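Local coordinates for bile acid 7a-dehydratase, BaiE (Clostridium hiranonis DSM 13275, PDB 4L8P), which probably catalyses the loss of water from the 7alpha-hydroxyl position of bile acid intermediates, a lyase step in bacterial bile acid 7-dehydroxylation, at residues A41-K46 against P107-D112; D54-D59 against M94-I99; T118-L123 against F144-Y149; D125-T130 against V137-G142. All blocks are in the same frame, centred on the assembly; numbering follows the deposited sequence.

Interaction 1. Residues A41-K46 against P107-D112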
# COMPACT_ATOMS: atom_id res chain seq x y z
N ALA A 41 -11.49 8.03 5.94
CA ALA A 41 -12.74 7.31 5.67
C ALA A 41 -12.76 6.76 4.24
O ALA A 41 -13.13 5.61 4.01
CB ALA A 41 -13.91 8.23 5.88
N ILE A 42 -12.28 7.57 3.31
CA ILE A 42 -12.18 7.17 1.89
C ILE A 42 -11.17 6.04 1.69
O ILE A 42 -11.42 5.06 0.96
CB ILE A 42 -11.94 8.38 0.95
CG1 ILE A 42 -13.21 9.25 0.92
CG2 ILE A 42 -11.53 7.93 -0.43
CD1 ILE A 42 -12.98 10.65 0.38
N LYS A 43 -10.00 6.16 2.30
CA LYS A 43 -8.99 5.07 2.20
C LYS A 43 -9.56 3.73 2.75
O LYS A 43 -9.32 2.67 2.17
CB LYS A 43 -7.72 5.43 2.96
CG LYS A 43 -6.96 6.58 2.34
CD LYS A 43 -5.79 6.91 3.24
CE LYS A 43 -4.92 8.00 2.65
NZ LYS A 43 -3.89 8.38 3.66
N GLN A 44 -10.34 3.80 3.83
CA GLN A 44 -10.94 2.59 4.42
C GLN A 44 -12.10 2.03 3.59
O GLN A 44 -12.28 0.82 3.49
CB GLN A 44 -11.40 2.82 5.85
CG GLN A 44 -10.24 3.16 6.78
CD GLN A 44 -10.47 2.83 8.25
OE1 GLN A 44 -11.26 1.95 8.59
NE2 GLN A 44 -9.72 3.49 9.11
N LEU A 45 -12.82 2.94 2.95
CA LEU A 45 -13.90 2.58 2.02
C LEU A 45 -13.32 1.80 0.85
O LEU A 45 -13.84 0.75 0.46
CB LEU A 45 -14.60 3.86 1.50
CG LEU A 45 -15.56 3.74 0.31
CD1 LEU A 45 -16.78 2.94 0.69
CD2 LEU A 45 -15.95 5.13 -0.18
N LYS A 46 -12.26 2.33 0.24
CA LYS A 46 -11.64 1.61 -0.89
C LYS A 46 -11.05 0.27 -0.46
O LYS A 46 -11.15 -0.73 -1.19
CB LYS A 46 -10.59 2.48 -1.58
CG LYS A 46 -10.11 1.89 -2.91
CD LYS A 46 -11.23 1.89 -3.97
CE LYS A 46 -10.67 1.60 -5.36
NZ LYS A 46 -11.58 1.93 -6.45
N PRO A 107 -2.38 5.86 -2.52
CA PRO A 107 -3.51 6.73 -2.84
C PRO A 107 -3.16 8.22 -2.83
O PRO A 107 -2.28 8.67 -2.04
CB PRO A 107 -4.51 6.41 -1.72
CG PRO A 107 -3.65 5.96 -0.58
CD PRO A 107 -2.56 5.18 -1.23
N GLU A 108 -3.82 8.97 -3.69
CA GLU A 108 -3.82 10.43 -3.66
C GLU A 108 -5.29 10.86 -3.58
O GLU A 108 -5.98 10.95 -4.61
CB GLU A 108 -3.17 10.99 -4.91
CG GLU A 108 -1.73 10.54 -5.12
CD GLU A 108 -1.25 10.81 -6.53
OE1 GLU A 108 -1.02 11.99 -6.87
OE2 GLU A 108 -1.12 9.81 -7.29
N ILE A 109 -5.75 11.11 -2.36
CA ILE A 109 -7.13 11.52 -2.08
C ILE A 109 -7.22 13.06 -1.96
O ILE A 109 -6.54 13.67 -1.08
CB ILE A 109 -7.69 10.87 -0.80
CG1 ILE A 109 -7.46 9.32 -0.75
CG2 ILE A 109 -9.17 11.24 -0.63
CD1 ILE A 109 -7.99 8.58 -1.94
N THR A 110 -8.08 13.66 -2.78
CA THR A 110 -8.41 15.06 -2.74
C THR A 110 -9.86 15.22 -2.34
O THR A 110 -10.78 14.72 -3.04
CB THR A 110 -8.15 15.71 -4.11
OG1 THR A 110 -6.81 15.41 -4.55
CG2 THR A 110 -8.32 17.20 -4.02
N ILE A 111 -10.10 15.90 -1.22
CA ILE A 111 -11.46 16.27 -0.85
C ILE A 111 -11.85 17.53 -1.65
O ILE A 111 -11.22 18.57 -1.51
CB ILE A 111 -11.60 16.49 0.66
CG1 ILE A 111 -10.97 15.34 1.47
CG2 ILE A 111 -13.07 16.71 1.05
CD1 ILE A 111 -11.52 13.93 1.22
N ASP A 112 -12.87 17.41 -2.49
CA ASP A 112 -13.23 18.45 -3.46
C ASP A 112 -14.29 19.40 -2.94
O ASP A 112 -14.35 20.53 -3.39
CB ASP A 112 -13.76 17.80 -4.75
CG ASP A 112 -12.73 16.97 -5.44
OD1 ASP A 112 -11.54 17.38 -5.47
OD2 ASP A 112 -13.11 15.89 -5.94
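I42 and I109 meet where helix 22-55 leans on strand 98-111, and the branching of I42 decides what it touches. With chi1 at -70°, its CG2 stands trans to the backbone N and comes to 3.9 Å from I109 CD1. The other branch, stretched out by chi2, carries CD1 of I42 to 4.0 Å from CG2 of I109 and onward to 3.7 Å from CD1 of I111. In both strand isoleucines chi2 is bent (-55° in I109), which folds CD1 back; for I111 the tip thereby comes closer to the helix than the direction of its CB suggests. The I42 and I111 chains come in from opposing directions and overlap at their ends.

After I42, K43 is extended beyond CG. Its CG passes 4.2 Å from CG1 of I109, and the lysine chain crosses P107 at about a right angle, K43 CE lying 4.0 Å from P107 CG. The ammonium at its end forms a salt bridge with E40 of the second subunit. No hydrogen bond joins the two segments; aliphatic carbon alone makes the contact. A long helix laid obliquely across a curved antiparallel sheet in this way is the hallmark of the cystatin-like fold of SnoaL-like proteins.

Interaction 2. Residues D54-D59 against M94-I99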
# COMPACT_ATOMS: atom_id res chain seq x y z
N ASP A 54 -12.53 -9.25 -3.75
CA ASP A 54 -11.73 -10.47 -3.82
C ASP A 54 -12.29 -11.58 -2.95
O ASP A 54 -12.17 -12.76 -3.29
CB ASP A 54 -10.28 -10.14 -3.50
CG ASP A 54 -9.65 -9.26 -4.56
OD1 ASP A 54 -10.03 -9.32 -5.75
OD2 ASP A 54 -8.76 -8.49 -4.17
N GLY A 55 -12.94 -11.21 -1.86
CA GLY A 55 -13.65 -12.20 -1.05
C GLY A 55 -14.97 -12.64 -1.64
O GLY A 55 -15.56 -13.58 -1.11
N LYS A 56 -15.42 -12.02 -2.73
CA LYS A 56 -16.72 -12.32 -3.38
C LYS A 56 -17.91 -12.11 -2.42
O LYS A 56 -18.89 -12.88 -2.44
CB LYS A 56 -16.73 -13.73 -4.00
CG LYS A 56 -15.56 -13.98 -4.95
CD LYS A 56 -15.61 -15.35 -5.62
CE LYS A 56 -14.29 -15.65 -6.32
NZ LYS A 56 -14.04 -14.78 -7.50
N LEU A 57 -17.79 -11.10 -1.56
CA LEU A 57 -18.82 -10.74 -0.59
C LEU A 57 -19.69 -9.67 -1.22
O LEU A 57 -19.54 -8.47 -0.97
CB LEU A 57 -18.17 -10.24 0.71
CG LEU A 57 -17.18 -11.20 1.38
CD1 LEU A 57 -16.54 -10.53 2.60
CD2 LEU A 57 -17.89 -12.50 1.76
N TRP A 58 -20.61 -10.12 -2.08
CA TRP A 58 -21.23 -9.22 -3.04
C TRP A 58 -22.21 -8.26 -2.38
O TRP A 58 -22.22 -7.08 -2.71
CB TRP A 58 -21.88 -9.98 -4.19
CG TRP A 58 -20.93 -10.90 -4.91
CD1 TRP A 58 -21.09 -12.25 -5.12
CD2 TRP A 58 -19.70 -10.53 -5.55
NE1 TRP A 58 -20.01 -12.75 -5.83
CE2 TRP A 58 -19.14 -11.71 -6.10
CE3 TRP A 58 -18.99 -9.32 -5.67
CZ2 TRP A 58 -17.92 -11.71 -6.82
CZ3 TRP A 58 -17.75 -9.33 -6.38
CH2 TRP A 58 -17.24 -10.52 -6.93
N ASP A 59 -22.98 -8.77 -1.41
CA ASP A 59 -23.89 -7.91 -0.64
C ASP A 59 -23.17 -6.82 0.13
O ASP A 59 -23.61 -5.67 0.15
CB ASP A 59 -24.74 -8.72 0.35
CG ASP A 59 -25.75 -9.61 -0.35
OD1 ASP A 59 -26.11 -9.31 -1.51
OD2 ASP A 59 -26.18 -10.61 0.26
N MSE A 94 -16.81 -12.80 -12.03
CA MSE A 94 -15.76 -13.22 -11.09
C MSE A 94 -16.29 -14.40 -10.31
O MSE A 94 -16.52 -14.34 -9.09
CB MSE A 94 -15.40 -12.05 -10.21
CG MSE A 94 -14.92 -10.94 -11.13
SE MSE A 94 -14.37 -9.52 -9.97
CE MSE A 94 -12.64 -10.21 -9.45
N PRO A 95 -16.48 -15.53 -11.01
CA PRO A 95 -17.10 -16.69 -10.36
C PRO A 95 -16.15 -17.39 -9.37
O PRO A 95 -14.97 -16.99 -9.25
CB PRO A 95 -17.41 -17.60 -11.54
CG PRO A 95 -16.29 -17.32 -12.50
CD PRO A 95 -16.15 -15.83 -12.42
N LYS A 96 -16.66 -18.41 -8.68
CA LYS A 96 -15.88 -19.15 -7.67
C LYS A 96 -14.57 -19.71 -8.24
O LYS A 96 -13.58 -19.79 -7.52
CB LYS A 96 -16.70 -20.29 -7.05
CG LYS A 96 -17.86 -19.81 -6.19
CD LYS A 96 -17.43 -19.38 -4.80
CE LYS A 96 -17.64 -20.49 -3.78
NZ LYS A 96 -17.18 -20.10 -2.41
N GLU A 97 -14.56 -20.05 -9.54
CA GLU A 97 -13.37 -20.61 -10.19
C GLU A 97 -12.29 -19.59 -10.45
O GLU A 97 -11.22 -19.97 -10.93
CB GLU A 97 -13.66 -21.22 -11.59
CG GLU A 97 -14.90 -22.03 -11.80
CD GLU A 97 -16.06 -21.12 -12.11
OE1 GLU A 97 -16.25 -20.66 -13.27
OE2 GLU A 97 -16.76 -20.88 -11.14
N GLU A 98 -12.56 -18.29 -10.21
CA GLU A 98 -11.57 -17.24 -10.41
C GLU A 98 -11.08 -16.69 -9.08
O GLU A 98 -11.83 -16.03 -8.37
CB GLU A 98 -12.16 -16.12 -11.27
CG GLU A 98 -11.18 -14.98 -11.55
CD GLU A 98 -11.75 -13.85 -12.38
OE1 GLU A 98 -12.79 -14.01 -13.06
OE2 GLU A 98 -11.10 -12.78 -12.37
N ILE A 99 -9.81 -16.95 -8.75
CA ILE A 99 -9.14 -16.28 -7.62
C ILE A 99 -8.71 -14.92 -8.15
O ILE A 99 -8.04 -14.85 -9.19
CB ILE A 99 -7.87 -17.04 -7.16
CG1 ILE A 99 -8.22 -18.47 -6.69
CG2 ILE A 99 -7.10 -16.27 -6.11
CD1 ILE A 99 -7.00 -19.38 -6.53
O HOH W 1 -18.98 -14.97 -7.86
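K56 binds the opposing segment through its ammonium group, which donates hydrogen bonds to three backbone carbonyls. The bond to E98 O, from K56 NZ, is the shortest at 2.7 Å and lies close to the line of the carbonyl (160° at the oxygen). Those from K56 NZ to P95 O and M94 O are both 3.0 Å, and in each the nitrogen sits above the carbonyl plane. P95 O serves two donors, because E98 N closes a type I turn onto it from the opposite face of that plane. K56 has the positive phi of a Schellman motif ending helix 22-55; its chain runs out extended, and a final bend at chi4 (-68°) brings NZ among the three oxygens.

A water adds a bridged link, accepting from W58 NE1 at 3.2 Å and donating to M94 O at 2.8 Å; M94 O itself lies near the plane of the indole at its edge.

Apolar contact is lighter. Selenomethionine M94 sets its CB 4.1 Å from CH2 of W58, the two side chains crossing at about a right angle. One face of the same ring rests on the CA of K56.

The ammonium is thus held by neutral carbonyl dipoles, one of them, M94 O, just after helix 83-93. The E98 carboxylate is near but makes no direct contact, OE1 lying 5.8 Å from K56 NZ. Such a cluster of oxygens, with that opposite charge nearby, would be expected to favour the protonated lysine and pin the turn to the helix end.

Interaction 3. Residues T118-L123 against F144-Y149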
# COMPACT_ATOMS: atom_id res chain seq x y z
N THR A 118 -12.11 12.97 -4.82
CA THR A 118 -11.44 12.26 -5.92
C THR A 118 -10.33 11.44 -5.29
O THR A 118 -9.67 11.91 -4.37
CB THR A 118 -10.85 13.27 -6.94
OG1 THR A 118 -11.91 14.06 -7.51
CG2 THR A 118 -10.11 12.56 -8.09
N GLY A 119 -10.09 10.23 -5.81
CA GLY A 119 -9.01 9.41 -5.31
C GLY A 119 -8.25 8.69 -6.40
O GLY A 119 -8.84 7.87 -7.11
N ARG A 120 -6.96 8.98 -6.51
CA ARG A 120 -6.07 8.21 -7.37
C ARG A 120 -5.54 7.01 -6.61
O ARG A 120 -5.11 7.12 -5.44
CB ARG A 120 -4.93 9.02 -7.90
CG ARG A 120 -5.34 10.26 -8.68
CD ARG A 120 -4.06 10.88 -9.21
NE ARG A 120 -4.27 11.96 -10.15
CZ ARG A 120 -4.28 11.87 -11.49
NH1 ARG A 120 -4.11 10.72 -12.14
NH2 ARG A 120 -4.45 12.98 -12.21
N TRP A 121 -5.56 5.87 -7.28
CA TRP A 121 -5.06 4.63 -6.72
C TRP A 121 -4.21 3.95 -7.76
O TRP A 121 -4.54 3.97 -8.94
CB TRP A 121 -6.19 3.68 -6.31
CG TRP A 121 -6.98 4.17 -5.12
CD1 TRP A 121 -8.06 5.01 -5.14
CD2 TRP A 121 -6.69 3.91 -3.76
NE1 TRP A 121 -8.47 5.28 -3.86
CE2 TRP A 121 -7.66 4.59 -2.98
CE3 TRP A 121 -5.75 3.10 -3.10
CZ2 TRP A 121 -7.68 4.51 -1.57
CZ3 TRP A 121 -5.79 3.00 -1.72
CH2 TRP A 121 -6.77 3.68 -0.97
N TYR A 122 -3.16 3.28 -7.30
CA TYR A 122 -2.21 2.54 -8.17
C TYR A 122 -2.55 1.06 -7.93
O TYR A 122 -2.32 0.55 -6.83
CB TYR A 122 -0.76 2.86 -7.75
CG TYR A 122 0.33 2.35 -8.71
CD1 TYR A 122 0.22 1.11 -9.35
CD2 TYR A 122 1.46 3.11 -8.95
CE1 TYR A 122 1.22 0.67 -10.22
CE2 TYR A 122 2.46 2.69 -9.82
CZ TYR A 122 2.34 1.46 -10.44
OH TYR A 122 3.32 1.05 -11.33
N LEU A 123 -3.15 0.41 -8.92
CA LEU A 123 -3.65 -0.97 -8.80
C LEU A 123 -2.69 -1.96 -9.41
O LEU A 123 -2.23 -1.75 -10.51
CB LEU A 123 -4.98 -1.11 -9.54
CG LEU A 123 -6.22 -1.05 -8.69
CD1 LEU A 123 -6.34 -2.32 -7.81
CD2 LEU A 123 -6.20 0.25 -7.90
N PHE A 144 -3.71 2.75 -13.36
CA PHE A 144 -3.90 3.98 -12.59
C PHE A 144 -5.40 4.28 -12.63
O PHE A 144 -5.94 4.56 -13.69
CB PHE A 144 -3.15 5.14 -13.23
CG PHE A 144 -1.66 4.95 -13.30
CD1 PHE A 144 -0.93 4.76 -12.15
CD2 PHE A 144 -0.98 5.01 -14.54
CE1 PHE A 144 0.46 4.62 -12.19
CE2 PHE A 144 0.40 4.87 -14.58
CZ PHE A 144 1.10 4.66 -13.41
N TYR A 145 -6.03 4.26 -11.46
CA TYR A 145 -7.47 4.56 -11.29
C TYR A 145 -7.62 5.95 -10.72
O TYR A 145 -6.81 6.39 -9.88
CB TYR A 145 -8.11 3.55 -10.33
CG TYR A 145 -8.60 2.30 -11.03
CD1 TYR A 145 -7.73 1.28 -11.37
CD2 TYR A 145 -9.94 2.17 -11.40
CE1 TYR A 145 -8.18 0.15 -12.04
CE2 TYR A 145 -10.39 1.03 -12.06
CZ TYR A 145 -9.51 0.03 -12.38
OH TYR A 145 -9.94 -1.10 -13.04
N THR A 146 -8.64 6.65 -11.20
CA THR A 146 -9.10 7.89 -10.58
C THR A 146 -10.59 7.75 -10.23
O THR A 146 -11.45 7.83 -11.10
CB THR A 146 -8.82 9.11 -11.47
OG1 THR A 146 -7.41 9.15 -11.76
CG2 THR A 146 -9.21 10.37 -10.77
N ASP A 147 -10.86 7.56 -8.93
CA ASP A 147 -12.21 7.33 -8.39
C ASP A 147 -12.88 8.67 -8.07
O ASP A 147 -12.17 9.65 -7.75
CB ASP A 147 -12.16 6.63 -7.03
CG ASP A 147 -11.66 5.19 -7.08
OD1 ASP A 147 -11.52 4.58 -8.18
OD2 ASP A 147 -11.46 4.63 -5.99
N LYS A 148 -14.20 8.67 -8.09
CA LYS A 148 -15.01 9.78 -7.61
C LYS A 148 -15.89 9.23 -6.47
O LYS A 148 -16.53 8.17 -6.61
CB LYS A 148 -15.89 10.38 -8.71
CG LYS A 148 -15.12 10.92 -9.90
CD LYS A 148 -14.29 12.14 -9.53
CE LYS A 148 -13.36 12.61 -10.65
NZ LYS A 148 -12.76 13.91 -10.26
N TYR A 149 -15.95 10.00 -5.38
CA TYR A 149 -16.68 9.60 -4.17
C TYR A 149 -17.69 10.67 -3.82
O TYR A 149 -17.54 11.86 -4.15
CB TYR A 149 -15.75 9.42 -2.96
CG TYR A 149 -14.52 8.57 -3.22
CD1 TYR A 149 -14.58 7.17 -3.18
CD2 TYR A 149 -13.32 9.15 -3.52
CE1 TYR A 149 -13.44 6.39 -3.45
CE2 TYR A 149 -12.20 8.39 -3.77
CZ TYR A 149 -12.26 7.00 -3.72
OH TYR A 149 -11.11 6.23 -3.98
O HOH W 2 -4.51 7.95 -11.21
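W121 and Y149 cross at about a right angle on the face of the sheet turned to helix 22-55. The indole NE1 donates to Y149 OH at 2.8 Å, with the hydroxyl at the indole edge and tilted 18° from its plane. To get there the tyrosine lies over G119, which has no side chain to obstruct it, and brings its CE2 to 3.5 Å from G119 N. The same hydroxyl gives a weak bond to D147 OD2, an oxygen that is also paired with K46 of the helix; T161 holds D147 OD1. Further along this face L123 crosses Y145 obliquely, CG lying 3.9 Å from CD1 of the ring.

The other face carries an edge-to-face pair. Y122 and F144 point the same way, yet the edge of F144 is turned to the face of Y122, with planes at 72°, centroids 5.0 Å apart and F144 CE1 3.7 Å from Y122 CE2. Y122 has its CG trans to the backbone N (chi1 -170°), which leans the ring toward F144; its hydroxyl bonds D54 of the second subunit. R120 runs beside T146, whose OG1 lies over one face of the guanidinium, and a water links R120 NH1, T146 OG1 and Y145 O. At the end, K148 NZ donates to T118 OG1 at 2.9 Å, and D112 shares that hydroxyl.

Paired backbone bonds at G119-D147 and W121-Y145 complete an antiparallel ladder, the central hairpin of a cystatin-like sheet.

Interaction 4. Residues D125-T130 against V137-G142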
# COMPACT_ATOMS: atom_id res chain seq x y z
N ASP A 125 -3.32 -6.09 -10.27
CA ASP A 125 -4.30 -7.16 -10.25
C ASP A 125 -3.66 -8.47 -10.71
O ASP A 125 -2.83 -8.48 -11.61
CB ASP A 125 -5.52 -6.84 -11.10
CG ASP A 125 -5.18 -6.52 -12.52
OD1 ASP A 125 -4.48 -5.52 -12.73
OD2 ASP A 125 -5.64 -7.23 -13.44
N ASN A 126 -4.01 -9.55 -10.02
CA ASN A 126 -3.62 -10.89 -10.39
C ASN A 126 -4.90 -11.75 -10.36
O ASN A 126 -5.69 -11.67 -9.42
CB ASN A 126 -2.64 -11.50 -9.39
CG ASN A 126 -1.30 -10.78 -9.29
OD1 ASN A 126 -0.92 -9.91 -10.11
ND2 ASN A 126 -0.56 -11.13 -8.28
N LEU A 127 -5.12 -12.49 -11.44
CA LEU A 127 -6.29 -13.36 -11.58
C LEU A 127 -5.79 -14.75 -11.92
O LEU A 127 -4.88 -14.91 -12.74
CB LEU A 127 -7.24 -12.86 -12.66
CG LEU A 127 -7.62 -11.37 -12.70
CD1 LEU A 127 -8.48 -11.16 -13.94
CD2 LEU A 127 -8.31 -10.90 -11.43
N ILE A 128 -6.39 -15.76 -11.27
CA ILE A 128 -6.09 -17.18 -11.53
C ILE A 128 -7.40 -17.96 -11.68
O ILE A 128 -8.26 -17.93 -10.80
CB ILE A 128 -5.26 -17.80 -10.38
CG1 ILE A 128 -3.90 -17.07 -10.24
CG2 ILE A 128 -5.08 -19.31 -10.57
CD1 ILE A 128 -3.15 -17.37 -8.96
N PHE A 129 -7.55 -18.65 -12.80
CA PHE A 129 -8.69 -19.53 -13.03
C PHE A 129 -8.28 -20.96 -12.67
O PHE A 129 -7.31 -21.50 -13.23
CB PHE A 129 -9.16 -19.41 -14.48
CG PHE A 129 -9.80 -18.09 -14.80
CD1 PHE A 129 -9.02 -17.01 -15.22
CD2 PHE A 129 -11.18 -17.91 -14.64
CE1 PHE A 129 -9.61 -15.78 -15.49
CE2 PHE A 129 -11.77 -16.69 -14.92
CZ PHE A 129 -10.98 -15.63 -15.34
N THR A 130 -9.03 -21.59 -11.76
CA THR A 130 -8.64 -22.91 -11.23
C THR A 130 -9.37 -24.06 -11.86
O THR A 130 -8.92 -25.20 -11.75
CB THR A 130 -8.89 -22.99 -9.70
OG1 THR A 130 -10.27 -22.73 -9.43
CG2 THR A 130 -8.05 -21.95 -8.97
N VAL A 137 -5.60 -20.44 -16.79
CA VAL A 137 -5.32 -19.09 -17.28
C VAL A 137 -4.91 -18.24 -16.09
O VAL A 137 -5.55 -18.28 -15.04
CB VAL A 137 -6.53 -18.44 -18.01
CG1 VAL A 137 -6.32 -16.95 -18.22
CG2 VAL A 137 -6.78 -19.14 -19.33
N GLY A 138 -3.82 -17.48 -16.27
CA GLY A 138 -3.47 -16.41 -15.33
C GLY A 138 -3.49 -15.08 -16.08
O GLY A 138 -3.18 -15.03 -17.27
N ILE A 139 -3.90 -14.03 -15.39
CA ILE A 139 -3.90 -12.66 -15.92
C ILE A 139 -3.27 -11.78 -14.85
O ILE A 139 -3.72 -11.80 -13.70
CB ILE A 139 -5.31 -12.16 -16.25
CG1 ILE A 139 -5.99 -13.06 -17.29
CG2 ILE A 139 -5.27 -10.71 -16.75
CD1 ILE A 139 -7.47 -12.81 -17.43
N ASN A 140 -2.26 -11.00 -15.23
CA ASN A 140 -1.63 -9.99 -14.34
C ASN A 140 -1.69 -8.62 -15.03
O ASN A 140 -1.57 -8.54 -16.24
CB ASN A 140 -0.13 -10.28 -14.12
CG ASN A 140 0.13 -11.59 -13.42
OD1 ASN A 140 -0.63 -12.01 -12.56
ND2 ASN A 140 1.24 -12.24 -13.77
N GLY A 141 -1.82 -7.57 -14.25
CA GLY A 141 -1.80 -6.24 -14.78
C GLY A 141 -1.56 -5.16 -13.75
O GLY A 141 -1.42 -5.41 -12.55
N GLY A 142 -1.55 -3.93 -14.25
CA GLY A 142 -1.47 -2.74 -13.43
C GLY A 142 -2.32 -1.67 -14.05
O GLY A 142 -2.53 -1.65 -15.26
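F129 lies side by side with V137, near the turn of the hairpin. Its backbone N bonds to V137 O at 3.0 Å. From there CB stands 3.8 Å from the same V137 O, which lies in the plane of the ring at its edge. Next, CD1 packs against the valine, 4.0 Å from V137 CB. One atom further round the ring, CE1 comes within 4.1 Å of I139 CD1, and at the tip CZ meets the carboxylate of E98 on the neighbouring strand.

I139 also receives L127 on this face, the two aliphatic chains crossing with CD1 of L127 4.0 Å from CD1 of I139. The backbones beneath them are tied in both directions, and the bond from L127 N to I139 O is short at 2.7 Å.

In D125, CG sits between the backbone N and the carbonyl carbon (chi1 56°), which puts OD1 3.1 Å from G141 O, two acceptors side by side. A salt bridge from R165 to OD1 probably offsets their repulsion.

The pair occupies the middle of the four-stranded sheet: strand 98-111 flanks 116-129, and strand 155-172 flanks 137-152, where I139 leans on E168 and H170. On the opposite face from L127, I128 packs on F167 of the third subunit.

Overall arrangement
All four contacts belong to one cystatin-like unit, helix 22-55 and a four-stranded antiparallel sheet. Interactions 1 and 2 join that helix to strand 98-111 or its approach, centres 24 Å apart; both segments of interaction 2 lie between those of interaction 1. Interaction 3 opens after interaction 1 closes and encloses interaction 4, 21 Å away on the same hairpin, strands 116-129 and 137-152. Interaction 1 meets interaction 3 (8 Å) through the K46-D147 salt bridge, and interaction 2 meets interaction 4 (13 Å) through backbone bonds of I99 and E97. The C-terminal half of the helix and the residues just after it thus meet the sheet at two well-separated places, while neighbouring subunits pack on the sheet.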